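Local coordinates for computational designed protein based on evolution (Synthetic construct, PDB 6JCC) that is a computationally designed helical protein of no known natural function, with a sequence matching the caspase recruitment domain family of the death-fold clan, at residues His81-Gln84 and Ala85-Asp88. Residues are numbered along the deposited sequence; the frame is centred on the assembly and turned at random.
Sequences HGYQ and ALAD
The tight connection into helix 84-93, the last helix of this designed protein of caspase recruitment domain type, is set by its N-cap residue, Tyr83, whose backbone is bonded to Ala87. The carbonyl O of Tyr83 accepts the N-H of Ala87 at 3.1 Å, and one residue on, Gln84 O receives Asp88 N at 2.9 Å; these are the first two i to i+4 backbone bonds of the helix. The methyl of Ala87 packs close beside the first of these acceptors, CB lying 3.3 Å from Tyr83 O, and the same methyl also touches Ile75 and Leu78 of helix 68-80. That preceding helix has just ended in a Schellman motif: Gly82, with a positive phi of 103°, is the first residue to leave helical geometry, and two bonds run back into the last turn. A short link thus joins helix 68-80 to helix 84-93, the last two helices of the death-fold bundle. Tyr83 and Leu86 then run side by side in the same direction. Ring atom CD1 of Tyr83 meets the CD1 methyl of Leu86 at 4.0 Å, an oblique apolar touch, and both side chains also reach helix 6-22 at Asn22. With CD1 anti to CA (chi2 176°), that branch of Leu86 reaches the tyrosine ring, while the buried residue also packs on Glu18 and Ile19. On the exposed side, Gln84 and Asp88 share Arg79 of helix 68-80: NH1 is hydrogen-bonded to Gln84 OE1, and NH2 forms a salt bridge with Asp88 OD1. The glutamine chain bends at chi2 (-72°) on its way to the guanidinium group.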
ATOM      1  N   HIS A  81      -3.473   5.483  12.303  1.00 10.21           N
ATOM      2  CA  HIS A  81      -3.297   4.218  13.035  1.00 10.14           C
ATOM      3  C   HIS A  81      -2.025   4.148  13.887  1.00 10.11           C
ATOM      4  O   HIS A  81      -1.819   3.162  14.599  1.00 10.67           O
ATOM      5  CB  HIS A  81      -3.341   3.031  12.066  1.00  9.98           C
ATOM      6  CG  HIS A  81      -4.713   2.730  11.558  1.00  9.84           C
ATOM      7  ND1 HIS A  81      -5.291   3.423  10.517  1.00  9.67           N
ATOM      8  CD2 HIS A  81      -5.630   1.819  11.956  1.00 10.07           C
ATOM      9  CE1 HIS A  81      -6.499   2.944  10.287  1.00 10.04           C
ATOM     10  NE2 HIS A  81      -6.732   1.972  11.150  1.00  9.88           N
ATOM     11  N   GLY A  82      -1.184   5.178  13.803  1.00 10.02           N
ATOM     12  CA  GLY A  82       0.005   5.319  14.644  1.00 10.12           C
ATOM     13  C   GLY A  82       1.335   4.993  13.980  1.00 10.39           C
ATOM     14  O   GLY A  82       2.275   4.609  14.673  1.00 11.40           O
ATOM     15  N   TYR A  83       1.435   5.159  12.660  1.00 10.16           N
ATOM     16  CA  TYR A  83       2.653   4.801  11.909  1.00 10.14           C
ATOM     17  C   TYR A  83       3.163   5.972  11.069  1.00 10.49           C
ATOM     18  O   TYR A  83       3.039   5.982   9.843  1.00 10.66           O
ATOM     19  CB  TYR A  83       2.402   3.558  11.049  1.00 10.17           C
ATOM     20  CG  TYR A  83       2.031   2.358  11.883  1.00 10.40           C
ATOM     21  CD1 TYR A  83       3.014   1.585  12.498  1.00 10.68           C
ATOM     22  CD2 TYR A  83       0.696   2.016  12.094  1.00 10.46           C
ATOM     23  CE1 TYR A  83       2.681   0.494  13.285  1.00 11.11           C
ATOM     24  CE2 TYR A  83       0.352   0.927  12.882  1.00 10.77           C
ATOM     25  CZ  TYR A  83       1.346   0.170  13.474  1.00 10.99           C
ATOM     26  OH  TYR A  83       1.018  -0.910  14.256  1.00 11.89           O
ATOM     27  N   GLN A  84       3.753   6.951  11.751  1.00 10.91           N
ATOM     28  CA  GLN A  84       4.266   8.164  11.105  1.00 10.68           C
ATOM     29  C   GLN A  84       5.439   7.862  10.172  1.00 10.08           C
ATOM     30  O   GLN A  84       5.458   8.329   9.035  1.00 10.11           O
ATOM     31  CB  GLN A  84       4.703   9.199  12.148  1.00 11.33           C
ATOM     32  CG  GLN A  84       3.569   9.789  12.974  1.00 12.25           C
ATOM     33  CD  GLN A  84       2.683  10.760  12.202  1.00 13.02           C
ATOM     34  OE1 GLN A  84       3.133  11.434  11.275  1.00 14.77           O
ATOM     35  NE2 GLN A  84       1.414  10.844  12.592  1.00 12.72           N
ATOM     36  N   ALA A  85       6.404   7.084  10.663  1.00  9.94           N
ATOM     37  CA  ALA A  85       7.604   6.743   9.887  1.00 10.29           C
ATOM     38  C   ALA A  85       7.273   5.953   8.620  1.00 10.59           C
ATOM     39  O   ALA A  85       7.805   6.253   7.549  1.00 11.21           O
ATOM     40  CB  ALA A  85       8.599   5.976  10.746  1.00 10.89           C
ATOM     41  N   LEU A  86       6.396   4.959   8.733  1.00 11.08           N
ATOM     42  CA  LEU A  86       5.956   4.203   7.553  1.00 11.56           C
ATOM     43  C   LEU A  86       5.167   5.065   6.566  1.00 10.80           C
ATOM     44  O   LEU A  86       5.303   4.890   5.356  1.00 11.08           O
ATOM     45  CB  LEU A  86       5.133   2.976   7.949  1.00 12.84           C
ATOM     46  CG  LEU A  86       5.887   1.893   8.722  1.00 14.99           C
ATOM     47  CD1 LEU A  86       4.928   0.787   9.128  1.00 15.37           C
ATOM     48  CD2 LEU A  86       7.039   1.318   7.919  1.00 16.39           C
ATOM     49  N   ALA A  87       4.359   5.991   7.081  1.00 10.32           N
ATOM     50  CA  ALA A  87       3.649   6.953   6.229  1.00 10.45           C
ATOM     51  C   ALA A  87       4.624   7.835   5.440  1.00 10.96           C
ATOM     52  O   ALA A  87       4.438   8.059   4.237  1.00 11.72           O
ATOM     53  CB  ALA A  87       2.704   7.808   7.059  1.00 10.41           C
ATOM     54  N   ASP A  88       5.670   8.304   6.119  1.00 11.26           N
ATOM     55  CA  ASP A  88       6.700   9.124   5.476  1.00 11.49           C
ATOM     56  C   ASP A  88       7.493   8.345   4.437  1.00 12.29           C
ATOM     57  O   ASP A  88       7.762   8.864   3.357  1.00 13.11           O
ATOM     58  CB  ASP A  88       7.669   9.703   6.511  1.00 12.32           C
ATOM     59  CG  ASP A  88       7.022  10.728   7.411  1.00 13.30           C
ATOM     60  OD1 ASP A  88       6.021  11.353   7.022  1.00 14.30           O
ATOM     61  OD2 ASP A  88       7.539  10.916   8.522  1.00 15.18           O
TER